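Local atomic coordinates of microcin B17-processing protein McbD (PDB entry 6GRH), a protein that is required to process the inactive microcin B17 precursor McbA into the active antibiotic peptide and belongs to the YcaO family. Residues Leu227-Thr232 with Thr300-Asn305; Glu200-Leu205 with Gly209-Phe214; Gln122-Val127 with Asn337-Tyr342. The protein carries 1 engineered substitution. All coordinates share one frame; numbering follows the deposited sequence.

Contact 1 of 3, residues Leu227-Thr232 with Thr300-Asn305; sequences LTLYGT and TDLCEN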
ATOM      1  N   LEU E 227      12.908 -47.923  -1.510  1.00 32.09           N
ATOM      2  CA  LEU E 227      11.955 -48.004  -0.415  1.00 32.31           C
ATOM      3  C   LEU E 227      12.673 -47.511   0.816  1.00 32.62           C
ATOM      4  O   LEU E 227      13.723 -48.043   1.164  1.00 33.09           O
ATOM      5  CB  LEU E 227      11.518 -49.458  -0.184  1.00 33.28           C
ATOM      6  CG  LEU E 227      10.478 -49.708   0.916  1.00 33.49           C
ATOM      7  CD1 LEU E 227       9.150 -49.078   0.593  1.00 32.66           C
ATOM      8  CD2 LEU E 227      10.333 -51.208   1.148  1.00 34.77           C
ATOM      9  N   THR E 228      12.122 -46.481   1.451  0.50 31.93           N
ATOM     10  CA  THR E 228      12.640 -45.971   2.716  0.50 32.29           C
ATOM     11  C   THR E 228      11.677 -46.440   3.802  0.50 32.48           C
ATOM     12  O   THR E 228      10.452 -46.391   3.618  0.50 31.75           O
ATOM     13  CB  THR E 228      12.746 -44.429   2.728  0.50 31.68           C
ATOM     14  OG1 THR E 228      11.654 -43.865   1.989  0.50 30.71           O
ATOM     15  CG2 THR E 228      14.060 -43.952   2.119  0.50 31.83           C
ATOM     16  N   LEU E 229      12.236 -46.891   4.920  1.00 33.21           N
ATOM     17  CA  LEU E 229      11.467 -47.429   6.036  1.00 33.92           C
ATOM     18  C   LEU E 229      11.919 -46.747   7.303  1.00 34.51           C
ATOM     19  O   LEU E 229      13.112 -46.511   7.492  1.00 35.39           O
ATOM     20  CB  LEU E 229      11.706 -48.934   6.152  1.00 34.86           C
ATOM     21  CG  LEU E 229      11.157 -49.798   5.025  1.00 34.74           C
ATOM     22  CD1 LEU E 229      11.548 -51.250   5.264  1.00 35.93           C
ATOM     23  CD2 LEU E 229       9.644 -49.663   4.898  1.00 34.11           C
ATOM     24  N   TYR E 230      10.958 -46.436   8.162  1.00 34.48           N
ATOM     25  CA  TYR E 230      11.203 -45.775   9.431  1.00 35.06           C
ATOM     26  C   TYR E 230      10.424 -46.497  10.505  1.00 35.88           C
ATOM     27  O   TYR E 230       9.275 -46.904  10.277  1.00 35.81           O
ATOM     28  CB  TYR E 230      10.710 -44.322   9.399  1.00 34.30           C
ATOM     29  CG  TYR E 230      10.696 -43.657  10.763  1.00 34.74           C
ATOM     30  CD1 TYR E 230      11.872 -43.170  11.330  1.00 35.24           C
ATOM     31  CD2 TYR E 230       9.517 -43.526  11.490  1.00 34.94           C
ATOM     32  CE1 TYR E 230      11.877 -42.571  12.573  1.00 35.64           C
ATOM     33  CE2 TYR E 230       9.513 -42.922  12.733  1.00 35.46           C
ATOM     34  CZ  TYR E 230      10.703 -42.447  13.267  1.00 35.80           C
ATOM     35  OH  TYR E 230      10.722 -41.832  14.491  1.00 36.35           O
ATOM     36  N   GLY E 231      11.037 -46.596  11.679  1.00 36.76           N
ATOM     37  CA  GLY E 231      10.358 -47.042  12.877  1.00 37.67           C
ATOM     38  C   GLY E 231      11.004 -46.512  14.141  1.00 38.71           C
ATOM     39  O   GLY E 231      12.204 -46.300  14.172  1.00 38.75           O
ATOM     40  N   THR E 232      10.200 -46.288  15.182  1.00 39.93           N
ATOM     41  CA  THR E 232      10.728 -45.929  16.498  1.00 41.31           C
ATOM     42  C   THR E 232       9.999 -46.636  17.650  1.00 43.19           C
ATOM     43  O   THR E 232       8.792 -46.923  17.563  1.00 42.98           O
ATOM     44  CB  THR E 232      10.709 -44.408  16.714  1.00 40.44           C
ATOM     45  OG1 THR E 232      11.466 -44.081  17.883  1.00 41.30           O
ATOM     46  CG2 THR E 232       9.289 -43.862  16.834  1.00 39.93           C
ATOM     47  N   THR E 300       9.881 -53.718  12.070  1.00 47.14           N
ATOM     48  CA  THR E 300      10.666 -54.935  12.329  1.00 49.20           C
ATOM     49  C   THR E 300      10.267 -56.089  11.419  1.00 49.65           C
ATOM     50  O   THR E 300      11.139 -56.752  10.876  1.00 50.69           O
ATOM     51  CB  THR E 300      10.545 -55.416  13.780  1.00 50.66           C
ATOM     52  OG1 THR E 300       9.165 -55.530  14.123  1.00 50.57           O
ATOM     53  CG2 THR E 300      11.228 -54.441  14.727  1.00 51.01           C
ATOM     54  N   ASP E 301       8.966 -56.328  11.258  1.00 49.81           N
ATOM     55  CA  ASP E 301       8.491 -57.370  10.345  1.00 50.92           C
ATOM     56  C   ASP E 301       9.052 -57.229   8.913  1.00 49.88           C
ATOM     57  O   ASP E 301       9.442 -58.236   8.296  1.00 49.68           O
ATOM     58  CB  ASP E 301       6.971 -57.407  10.286  1.00 51.70           C
ATOM     59  CG  ASP E 301       6.463 -58.357   9.226  1.00 53.06           C
ATOM     60  OD1 ASP E 301       6.587 -59.594   9.401  1.00 55.13           O
ATOM     61  OD2 ASP E 301       5.983 -57.857   8.192  1.00 53.36           O
ATOM     62  N   LEU E 302       9.097 -56.003   8.387  1.00 48.05           N
ATOM     63  CA  LEU E 302       9.705 -55.791   7.067  1.00 47.55           C
ATOM     64  C   LEU E 302      11.224 -56.039   7.073  1.00 48.33           C
ATOM     65  O   LEU E 302      11.723 -56.818   6.257  1.00 48.25           O
ATOM     66  CB  LEU E 302       9.370 -54.396   6.501  1.00 45.87           C
ATOM     67  CG  LEU E 302       7.947 -54.241   5.960  1.00 44.82           C
ATOM     68  CD1 LEU E 302       7.662 -52.790   5.633  1.00 43.81           C
ATOM     69  CD2 LEU E 302       7.710 -55.101   4.729  1.00 44.84           C
ATOM     70  N   CYS E 303      11.932 -55.416   8.013  1.00 49.57           N
ATOM     71  CA  CYS E 303      13.401 -55.421   8.021  1.00 51.22           C
ATOM     72  C   CYS E 303      13.995 -56.795   8.316  1.00 52.84           C
ATOM     73  O   CYS E 303      14.945 -57.204   7.652  1.00 53.29           O
ATOM     74  CB  CYS E 303      13.954 -54.424   9.036  1.00 51.98           C
ATOM     75  SG  CYS E 303      13.543 -52.722   8.670  1.00 53.15           S
ATOM     76  N   GLU E 304      13.441 -57.487   9.308  0.50 53.35           N
ATOM     77  CA  GLU E 304      13.913 -58.814   9.685  0.50 54.58           C
ATOM     78  C   GLU E 304      13.629 -59.909   8.631  0.50 54.77           C
ATOM     79  O   GLU E 304      14.297 -60.946   8.635  0.50 56.04           O
ATOM     80  CB  GLU E 304      13.310 -59.214  11.037  0.50 55.54           C
ATOM     81  CG  GLU E 304      13.732 -58.341  12.218  0.50 55.39           C
ATOM     82  CD  GLU E 304      13.166 -58.854  13.535  0.50 56.44           C
ATOM     83  OE1 GLU E 304      12.937 -60.080  13.644  0.50 57.58           O
ATOM     84  OE2 GLU E 304      12.956 -58.044  14.461  0.50 55.74           O
ATOM     85  N   ASN E 305      12.650 -59.688   7.750  1.00 53.62           N
ATOM     86  CA  ASN E 305      12.345 -60.619   6.649  1.00 53.56           C
ATOM     87  C   ASN E 305      12.908 -60.198   5.286  1.00 52.46           C
ATOM     88  O   ASN E 305      12.588 -60.829   4.272  1.00 53.06           O
ATOM     89  CB  ASN E 305      10.833 -60.839   6.551  1.00 53.25           C
ATOM     90  CG  ASN E 305      10.311 -61.720   7.663  1.00 54.73           C
ATOM     91  OD1 ASN E 305      10.410 -62.957   7.584  1.00 55.99           O
ATOM     92  ND2 ASN E 305       9.782 -61.098   8.715  1.00 53.96           N
TER
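Leu229 and Leu302 meet with the same side-chain shape: in each, CG is anti to the carbonyl carbon and beside the backbone N (chi1 -68° in Leu229, -76° in Leu302), and CD1 then runs on extended. The two leucines lie across each other at about a right angle. This is helix-on-sheet packing in an alpha/beta layer of the YcaO fold. Strand 224-231 sits inside a mixed five-stranded sheet, and helix 296-304 rests on one face of it. The backbones stay well apart, with 8.5 Å between Leu229 CA and Cys303 CA, so branched side chains have to fill the gap. Leu229 offers both branches. Its CD2 comes to 3.8 Å from Leu302 CD1, while its CD1 reaches back toward the root of the partner, 4.0 Å from Leu302 CB. One helix position further on, Cys303 joins from the flank and puts SG 4.2 Å from Leu229 CD1, a loose apolar touch. Tyr241 on the neighbouring edge strand packs against both leucines, and Tyr177 and Trp178 of helix 157-180 press on Leu302 as well, making the pair part of a larger apolar layer. The alternation of the strand sends Thr228 and Tyr230 to the other face of the sheet, where both pack on helix 251-275. Further along the second segment, Glu304 N is bonded to Thr300 O. Asn305 turns its side chain back toward Asp301: ND2 donates to Asp301 O at 2.9 Å, nearly straight (165°), with the oxygen close to the amide plane and the bond falling on an in-plane lone pair of that oxygen.

Contact 2 of 3, residues Glu200-Leu205 with Gly209-Phe214; sequences EILLAL and GDIRIF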
ATOM      1  N   GLU E 200      18.105 -32.917   6.007  1.00 40.59           N
ATOM      2  CA  GLU E 200      17.326 -32.439   7.154  1.00 41.85           C
ATOM      3  C   GLU E 200      16.304 -33.508   7.623  1.00 40.06           C
ATOM      4  O   GLU E 200      16.221 -33.810   8.815  1.00 40.45           O
ATOM      5  CB  GLU E 200      16.606 -31.147   6.774  1.00 43.27           C
ATOM      6  CG  GLU E 200      16.026 -30.364   7.936  1.00 45.27           C
ATOM      7  CD  GLU E 200      16.966 -29.317   8.507  1.00 47.48           C
ATOM      8  OE1 GLU E 200      18.185 -29.286   8.185  1.00 50.60           O
ATOM      9  OE2 GLU E 200      16.460 -28.521   9.320  1.00 49.89           O
ATOM     10  N   ILE E 201      15.548 -34.074   6.678  1.00 37.57           N
ATOM     11  CA  ILE E 201      14.614 -35.164   6.987  1.00 36.68           C
ATOM     12  C   ILE E 201      15.369 -36.385   7.515  1.00 36.88           C
ATOM     13  O   ILE E 201      15.020 -36.915   8.561  1.00 37.07           O
ATOM     14  CB  ILE E 201      13.739 -35.576   5.771  1.00 35.51           C
ATOM     15  CG1 ILE E 201      12.823 -34.435   5.346  1.00 34.93           C
ATOM     16  CG2 ILE E 201      12.908 -36.828   6.081  1.00 34.94           C
ATOM     17  CD1 ILE E 201      12.345 -34.570   3.916  1.00 34.81           C
ATOM     18  N   LEU E 202      16.415 -36.825   6.821  1.00 37.22           N
ATOM     19  CA  LEU E 202      17.132 -38.023   7.261  1.00 37.76           C
ATOM     20  C   LEU E 202      17.696 -37.851   8.677  1.00 38.21           C
ATOM     21  O   LEU E 202      17.553 -38.754   9.507  1.00 37.86           O
ATOM     22  CB  LEU E 202      18.239 -38.436   6.269  1.00 38.92           C
ATOM     23  CG  LEU E 202      17.717 -38.951   4.921  1.00 38.62           C
ATOM     24  CD1 LEU E 202      18.831 -38.935   3.888  1.00 39.33           C
ATOM     25  CD2 LEU E 202      17.122 -40.346   5.046  1.00 39.00           C
ATOM     26  N   LEU E 203      18.296 -36.691   8.970  1.00 38.44           N
ATOM     27  CA  LEU E 203      18.839 -36.451  10.315  1.00 39.61           C
ATOM     28  C   LEU E 203      17.729 -36.487  11.393  1.00 38.96           C
ATOM     29  O   LEU E 203      17.886 -37.095  12.441  1.00 39.21           O
ATOM     30  CB  LEU E 203      19.587 -35.113  10.369  1.00 40.50           C
ATOM     31  CG  LEU E 203      20.428 -34.904  11.630  1.00 42.57           C
ATOM     32  CD1 LEU E 203      21.502 -35.963  11.753  1.00 43.56           C
ATOM     33  CD2 LEU E 203      21.053 -33.513  11.637  1.00 43.50           C
ATOM     34  N   ALA E 204      16.615 -35.825  11.113  1.00 37.81           N
ATOM     35  CA  ALA E 204      15.491 -35.807  12.044  1.00 37.67           C
ATOM     36  C   ALA E 204      14.969 -37.225  12.313  1.00 38.09           C
ATOM     37  O   ALA E 204      14.739 -37.585  13.471  1.00 38.14           O
ATOM     38  CB  ALA E 204      14.383 -34.916  11.515  1.00 36.62           C
ATOM     39  N   LEU E 205      14.829 -38.031  11.254  1.00 37.77           N
ATOM     40  CA  LEU E 205      14.367 -39.427  11.394  1.00 38.10           C
ATOM     41  C   LEU E 205      15.343 -40.267  12.205  1.00 39.51           C
ATOM     42  O   LEU E 205      14.922 -41.029  13.077  1.00 39.87           O
ATOM     43  CB  LEU E 205      14.114 -40.083  10.035  1.00 37.45           C
ATOM     44  CG  LEU E 205      12.999 -39.480   9.170  1.00 36.44           C
ATOM     45  CD1 LEU E 205      12.970 -40.168   7.810  1.00 35.91           C
ATOM     46  CD2 LEU E 205      11.648 -39.596   9.855  1.00 36.94           C
ATOM     47  N   GLY E 209      14.253 -42.031  15.656  1.00 42.75           N
ATOM     48  CA  GLY E 209      14.140 -43.491  15.593  1.00 42.98           C
ATOM     49  C   GLY E 209      15.234 -44.077  14.723  1.00 42.96           C
ATOM     50  O   GLY E 209      16.387 -43.682  14.855  1.00 42.62           O
ATOM     51  N   ASP E 210      14.877 -45.011  13.838  1.00 43.00           N
ATOM     52  CA  ASP E 210      15.837 -45.619  12.895  1.00 43.59           C
ATOM     53  C   ASP E 210      15.243 -45.792  11.511  1.00 41.78           C
ATOM     54  O   ASP E 210      14.004 -45.877  11.357  1.00 40.02           O
ATOM     55  CB  ASP E 210      16.312 -46.972  13.409  1.00 46.61           C
ATOM     56  CG  ASP E 210      17.074 -46.842  14.699  1.00 49.52           C
ATOM     57  OD1 ASP E 210      18.239 -46.358  14.663  1.00 51.05           O
ATOM     58  OD2 ASP E 210      16.481 -47.164  15.755  1.00 51.85           O
ATOM     59  N   ILE E 211      16.127 -45.827  10.510  1.00 40.47           N
ATOM     60  CA  ILE E 211      15.708 -46.034   9.129  1.00 39.73           C
ATOM     61  C   ILE E 211      16.474 -47.144   8.426  1.00 40.45           C
ATOM     62  O   ILE E 211      17.634 -47.432   8.763  1.00 41.38           O
ATOM     63  CB  ILE E 211      15.831 -44.756   8.282  1.00 38.76           C
ATOM     64  CG1 ILE E 211      17.290 -44.289   8.211  1.00 39.24           C
ATOM     65  CG2 ILE E 211      14.937 -43.655   8.851  1.00 38.29           C
ATOM     66  CD1 ILE E 211      17.541 -43.253   7.146  1.00 38.54           C
ATOM     67  N   ARG E 212      15.814 -47.729   7.430  1.00 39.40           N
ATOM     68  CA  ARG E 212      16.425 -48.634   6.487  1.00 39.57           C
ATOM     69  C   ARG E 212      16.039 -48.189   5.078  1.00 37.83           C
ATOM     70  O   ARG E 212      14.915 -47.753   4.840  1.00 36.80           O
ATOM     71  CB  ARG E 212      15.977 -50.076   6.749  1.00 41.02           C
ATOM     72  CG  ARG E 212      16.287 -50.629   8.148  1.00 42.88           C
ATOM     73  CD  ARG E 212      17.770 -50.777   8.481  1.00 44.22           C
ATOM     74  NE  ARG E 212      18.427 -51.856   7.729  1.00 45.50           N
ATOM     75  CZ  ARG E 212      18.279 -53.163   7.959  1.00 46.43           C
ATOM     76  NH1 ARG E 212      17.507 -53.602   8.944  1.00 47.00           N
ATOM     77  NH2 ARG E 212      18.922 -54.050   7.197  1.00 47.03           N
ATOM     78  N   ILE E 213      16.988 -48.288   4.153  1.00 37.67           N
ATOM     79  CA  ILE E 213      16.793 -47.883   2.761  1.00 36.41           C
ATOM     80  C   ILE E 213      17.171 -49.069   1.872  1.00 36.81           C
ATOM     81  O   ILE E 213      18.305 -49.503   1.885  1.00 37.43           O
ATOM     82  CB  ILE E 213      17.685 -46.689   2.397  1.00 36.23           C
ATOM     83  CG1 ILE E 213      17.483 -45.530   3.382  1.00 36.31           C
ATOM     84  CG2 ILE E 213      17.427 -46.256   0.950  1.00 35.57           C
ATOM     85  CD1 ILE E 213      18.436 -44.363   3.177  1.00 36.66           C
ATOM     86  N   PHE E 214      16.218 -49.559   1.092  1.00 36.26           N
ATOM     87  CA  PHE E 214      16.420 -50.684   0.228  1.00 37.29           C
ATOM     88  C   PHE E 214      16.114 -50.326  -1.234  1.00 36.72           C
ATOM     89  O   PHE E 214      15.134 -49.648  -1.514  1.00 35.18           O
ATOM     90  CB  PHE E 214      15.502 -51.829   0.669  1.00 38.03           C
ATOM     91  CG  PHE E 214      15.780 -52.352   2.054  1.00 39.23           C
ATOM     92  CD1 PHE E 214      17.054 -52.764   2.419  1.00 40.29           C
ATOM     93  CD2 PHE E 214      14.754 -52.475   2.987  1.00 39.41           C
ATOM     94  CE1 PHE E 214      17.309 -53.273   3.691  1.00 41.35           C
ATOM     95  CE2 PHE E 214      15.003 -52.989   4.257  1.00 40.36           C
ATOM     96  CZ  PHE E 214      16.281 -53.384   4.606  1.00 41.40           C
TER
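Gly209 starts the segment with a bond back to the preceding helix: its N donates to Leu205 O at 2.8 Å. The bond is bent to 142° at the hydrogen, and the donor is tilted 20° from the carbonyl plane. From this glycine the chain abandons helical geometry and becomes a strand at once. Asp210 points its CB away from the helix. Ile211 does most of the packing. With CG1 between the backbone N and the carbonyl carbon (chi1 62°), its two branches divide the helix surface between them. CD1 goes up the helix to Leu202 CD2, a close apolar touch of 3.6 Å, and CG2 settles beside Leu205, 3.9 Å from its CB and 4.1 Å from its CD1. Both leucines lie crosswise to the isoleucine. Helix 196-208 leads straight into strand 210-215 and folds back over one face of the mixed sheet of this YcaO protein, next to helix 251-275, whose Val259 and Leu262 touch Leu202 and Leu205 respectively. Phe66 of the McbC chain packs on Leu205 as well, so the same helix takes part in the complex. Arg212 turns to the opposite face, where NH2 makes a salt bridge with Glu186 and the flat guanidinium group has Phe214 CZ 3.7 Å above its plane, offset toward the rim. Ile213 again directs its CB toward the helix, in step with Ile211 two residues before it.

Contact 3 of 3, residues Gln122-Val127 with Asn337-Tyr342; sequences QEIPAV and NIFVYY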
ATOM      1  N   GLN E 122      -7.287 -49.710 -28.762  1.00 41.86           N
ATOM      2  CA  GLN E 122      -8.278 -50.692 -28.334  1.00 42.13           C
ATOM      3  C   GLN E 122      -9.104 -50.123 -27.173  1.00 40.92           C
ATOM      4  O   GLN E 122      -9.083 -48.918 -26.922  1.00 39.88           O
ATOM      5  CB  GLN E 122      -7.576 -51.998 -27.947  1.00 42.56           C
ATOM      6  CG  GLN E 122      -6.637 -51.879 -26.775  1.00 42.11           C
ATOM      7  CD  GLN E 122      -6.261 -53.233 -26.224  1.00 43.39           C
ATOM      8  OE1 GLN E 122      -5.477 -53.952 -26.830  1.00 44.71           O
ATOM      9  NE2 GLN E 122      -6.829 -53.594 -25.069  1.00 43.57           N
ATOM     10  N   GLU E 123      -9.851 -50.982 -26.499  1.00 41.42           N
ATOM     11  CA  GLU E 123     -10.479 -50.644 -25.250  1.00 41.27           C
ATOM     12  C   GLU E 123     -10.114 -51.657 -24.178  1.00 39.92           C
ATOM     13  O   GLU E 123      -9.696 -52.782 -24.470  1.00 40.57           O
ATOM     14  CB  GLU E 123     -11.995 -50.543 -25.433  1.00 43.32           C
ATOM     15  CG  GLU E 123     -12.419 -49.330 -26.236  1.00 44.89           C
ATOM     16  CD  GLU E 123     -13.852 -49.388 -26.706  1.00 47.47           C
ATOM     17  OE1 GLU E 123     -14.261 -50.412 -27.283  1.00 51.02           O
ATOM     18  OE2 GLU E 123     -14.575 -48.392 -26.517  1.00 50.09           O
ATOM     19  N   ILE E 124     -10.255 -51.234 -22.933  1.00 37.65           N
ATOM     20  CA  ILE E 124     -10.080 -52.108 -21.796  1.00 37.76           C
ATOM     21  C   ILE E 124     -11.290 -51.931 -20.878  1.00 37.30           C
ATOM     22  O   ILE E 124     -12.066 -50.973 -21.058  1.00 35.83           O
ATOM     23  CB  ILE E 124      -8.745 -51.851 -21.075  1.00 38.08           C
ATOM     24  CG1 ILE E 124      -8.648 -50.415 -20.556  1.00 37.28           C
ATOM     25  CG2 ILE E 124      -7.575 -52.166 -22.014  1.00 38.65           C
ATOM     26  CD1 ILE E 124      -7.382 -50.167 -19.758  1.00 37.33           C
ATOM     27  N   PRO E 125     -11.488 -52.868 -19.924  1.00 37.49           N
ATOM     28  CA  PRO E 125     -12.642 -52.740 -19.039  1.00 37.16           C
ATOM     29  C   PRO E 125     -12.573 -51.527 -18.146  1.00 36.22           C
ATOM     30  O   PRO E 125     -11.571 -51.314 -17.463  1.00 35.71           O
ATOM     31  CB  PRO E 125     -12.594 -54.020 -18.206  1.00 38.08           C
ATOM     32  CG  PRO E 125     -11.959 -55.000 -19.114  1.00 38.75           C
ATOM     33  CD  PRO E 125     -10.875 -54.208 -19.789  1.00 38.22           C
ATOM     34  N   ALA E 126     -13.656 -50.759 -18.156  1.00 35.67           N
ATOM     35  CA  ALA E 126     -13.780 -49.561 -17.346  1.00 34.90           C
ATOM     36  C   ALA E 126     -13.735 -49.859 -15.847  1.00 34.84           C
ATOM     37  O   ALA E 126     -13.250 -49.014 -15.060  1.00 34.43           O
ATOM     38  CB  ALA E 126     -15.072 -48.835 -17.690  1.00 34.87           C
ATOM     39  N   VAL E 127     -14.209 -51.047 -15.453  1.00 34.99           N
ATOM     40  CA  VAL E 127     -14.244 -51.439 -14.041  1.00 34.84           C
ATOM     41  C   VAL E 127     -12.855 -51.408 -13.355  1.00 34.31           C
ATOM     42  O   VAL E 127     -12.753 -51.219 -12.140  1.00 33.25           O
ATOM     43  CB  VAL E 127     -14.900 -52.816 -13.875  1.00 36.17           C
ATOM     44  CG1 VAL E 127     -13.971 -53.939 -14.349  1.00 36.43           C
ATOM     45  CG2 VAL E 127     -15.364 -53.030 -12.436  1.00 36.29           C
ATOM     46  N   ASN E 337       1.189 -57.387 -23.171  1.00 42.19           N
ATOM     47  CA  ASN E 337      -0.135 -56.951 -22.737  1.00 40.86           C
ATOM     48  C   ASN E 337      -0.059 -55.873 -21.655  1.00 38.88           C
ATOM     49  O   ASN E 337      -0.437 -56.100 -20.501  1.00 38.29           O
ATOM     50  CB  ASN E 337      -0.944 -58.152 -22.227  1.00 41.99           C
ATOM     51  CG  ASN E 337      -1.239 -59.150 -23.315  1.00 43.40           C
ATOM     52  OD1 ASN E 337      -1.614 -58.768 -24.421  1.00 43.75           O
ATOM     53  ND2 ASN E 337      -1.063 -60.442 -23.013  1.00 44.82           N
ATOM     54  N   ILE E 338       0.451 -54.709 -22.047  1.00 37.24           N
ATOM     55  CA  ILE E 338       0.505 -53.538 -21.182  1.00 36.11           C
ATOM     56  C   ILE E 338      -0.153 -52.411 -21.969  1.00 34.94           C
ATOM     57  O   ILE E 338       0.218 -52.144 -23.123  1.00 35.27           O
ATOM     58  CB  ILE E 338       1.938 -53.144 -20.774  1.00 36.40           C
ATOM     59  CG1 ILE E 338       2.679 -54.340 -20.184  1.00 37.88           C
ATOM     60  CG2 ILE E 338       1.909 -52.007 -19.756  1.00 35.57           C
ATOM     61  CD1 ILE E 338       4.083 -54.031 -19.683  1.00 37.87           C
ATOM     62  N   PHE E 339      -1.111 -51.754 -21.327  1.00 33.81           N
ATOM     63  CA  PHE E 339      -2.004 -50.814 -21.979  1.00 33.40           C
ATOM     64  C   PHE E 339      -1.975 -49.486 -21.259  1.00 32.07           C
ATOM     65  O   PHE E 339      -1.722 -49.425 -20.054  1.00 32.03           O
ATOM     66  CB  PHE E 339      -3.436 -51.386 -22.003  1.00 34.33           C
ATOM     67  CG  PHE E 339      -3.490 -52.745 -22.591  1.00 35.67           C
ATOM     68  CD1 PHE E 339      -3.363 -52.910 -23.959  1.00 36.59           C
ATOM     69  CD2 PHE E 339      -3.529 -53.869 -21.771  1.00 36.41           C
ATOM     70  CE1 PHE E 339      -3.320 -54.175 -24.513  1.00 37.97           C
ATOM     71  CE2 PHE E 339      -3.513 -55.128 -22.314  1.00 38.01           C
ATOM     72  CZ  PHE E 339      -3.410 -55.288 -23.691  1.00 38.73           C
ATOM     73  N   VAL E 340      -2.234 -48.432 -22.016  1.00 30.72           N
ATOM     74  CA  VAL E 340      -2.310 -47.105 -21.486  1.00 29.40           C
ATOM     75  C   VAL E 340      -3.742 -46.623 -21.669  1.00 28.88           C
ATOM     76  O   VAL E 340      -4.161 -46.337 -22.793  1.00 28.03           O
ATOM     77  CB  VAL E 340      -1.358 -46.163 -22.238  1.00 29.20           C
ATOM     78  CG1 VAL E 340      -1.392 -44.787 -21.616  1.00 28.71           C
ATOM     79  CG2 VAL E 340       0.066 -46.722 -22.268  1.00 29.64           C
ATOM     80  N   TYR E 341      -4.483 -46.520 -20.562  1.00 28.32           N
ATOM     81  CA  TYR E 341      -5.708 -45.747 -20.556  1.00 28.03           C
ATOM     82  C   TYR E 341      -5.319 -44.299 -20.638  1.00 27.65           C
ATOM     83  O   TYR E 341      -4.347 -43.867 -19.985  1.00 27.09           O
ATOM     84  CB  TYR E 341      -6.514 -45.951 -19.273  1.00 27.77           C
ATOM     85  CG  TYR E 341      -7.518 -44.861 -19.040  1.00 27.39           C
ATOM     86  CD1 TYR E 341      -8.722 -44.852 -19.717  1.00 27.74           C
ATOM     87  CD2 TYR E 341      -7.257 -43.837 -18.147  1.00 26.89           C
ATOM     88  CE1 TYR E 341      -9.660 -43.861 -19.503  1.00 27.72           C
ATOM     89  CE2 TYR E 341      -8.167 -42.801 -17.940  1.00 26.39           C
ATOM     90  CZ  TYR E 341      -9.373 -42.815 -18.611  1.00 27.10           C
ATOM     91  OH  TYR E 341     -10.276 -41.793 -18.401  1.00 26.50           O
ATOM     92  N   TYR E 342      -6.086 -43.526 -21.398  1.00 27.73           N
ATOM     93  CA  TYR E 342      -5.803 -42.090 -21.509  1.00 27.94           C
ATOM     94  C   TYR E 342      -7.075 -41.292 -21.646  1.00 27.51           C
ATOM     95  O   TYR E 342      -8.101 -41.790 -22.142  1.00 27.91           O
ATOM     96  CB  TYR E 342      -4.829 -41.813 -22.674  1.00 28.74           C
ATOM     97  CG  TYR E 342      -5.445 -42.025 -24.020  1.00 30.00           C
ATOM     98  CD1 TYR E 342      -5.482 -43.281 -24.589  1.00 31.24           C
ATOM     99  CD2 TYR E 342      -6.040 -40.967 -24.701  1.00 30.37           C
ATOM    100  CE1 TYR E 342      -6.098 -43.487 -25.817  1.00 32.59           C
ATOM    101  CE2 TYR E 342      -6.651 -41.155 -25.922  1.00 31.45           C
ATOM    102  CZ  TYR E 342      -6.703 -42.405 -26.470  1.00 32.53           C
ATOM    103  OH  TYR E 342      -7.320 -42.581 -27.695  1.00 34.21           O
TER
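Strands 122-125 and 339-342 run almost perpendicular to each other, 86° between their directions, and their axes come no nearer than 8.3 Å. They are therefore not paired through their backbones here; side chains bridge them. Gln122 and Phe339 make the closest approach. The first torsion of Gln122 (chi1 63°) tucks CG between the backbone N and the carbonyl carbon, and the extended remainder brings the amide to the phenyl ring with NE2 over one face. NE2 stands 3.5 Å above the ring plane, offset toward the rim, with amide and ring inclined by 37°; OE1 lies 3.2 Å from Phe339 CE1. The amide is also tied to its own strand: NE2 donates to Glu123 O at 3.0 Å, from above the carbonyl plane, which limits how the group can turn over the ring. Ile124 fills the corner beside it. Its CG2 is 4.2 Å from Phe339 CG, and its CD1 is 4.3 Å from Tyr341 CB. The tyrosine's hydroxyl goes elsewhere, to a hydrogen bond with His63 NE2. Val111 of strand 108-115 packs on both Ile124 and Tyr341. Both strands pair with strand 108-115 in the branched or curled antiparallel sheet of this YcaO protein, which is how they come to face each other crosswise with their side chains meeting between them.

In the fold
The three contacts belong to two separate sheets on opposite sides of the chain's centre. Contact 3 is the most enclosed, all its touching residues buried; contact 1 adds a partly exposed Cys303, and contact 2 reaches the surface at Gly209 and Asp210. Contacts 1 and 2 share the mixed sheet, 11 Å apart between centres: strands 224-231 and 210-215 are neighbours joined by backbone bonds, and the two helices cover opposite faces. Contact 1 is a purely apolar long-range touch, whereas contact 2 is local, adds a backbone bond and is in contact with the McbC chain. Contact 3 joins strand to strand, mixing amide-on-ring with aliphatic packing, and its chain loop encloses both others.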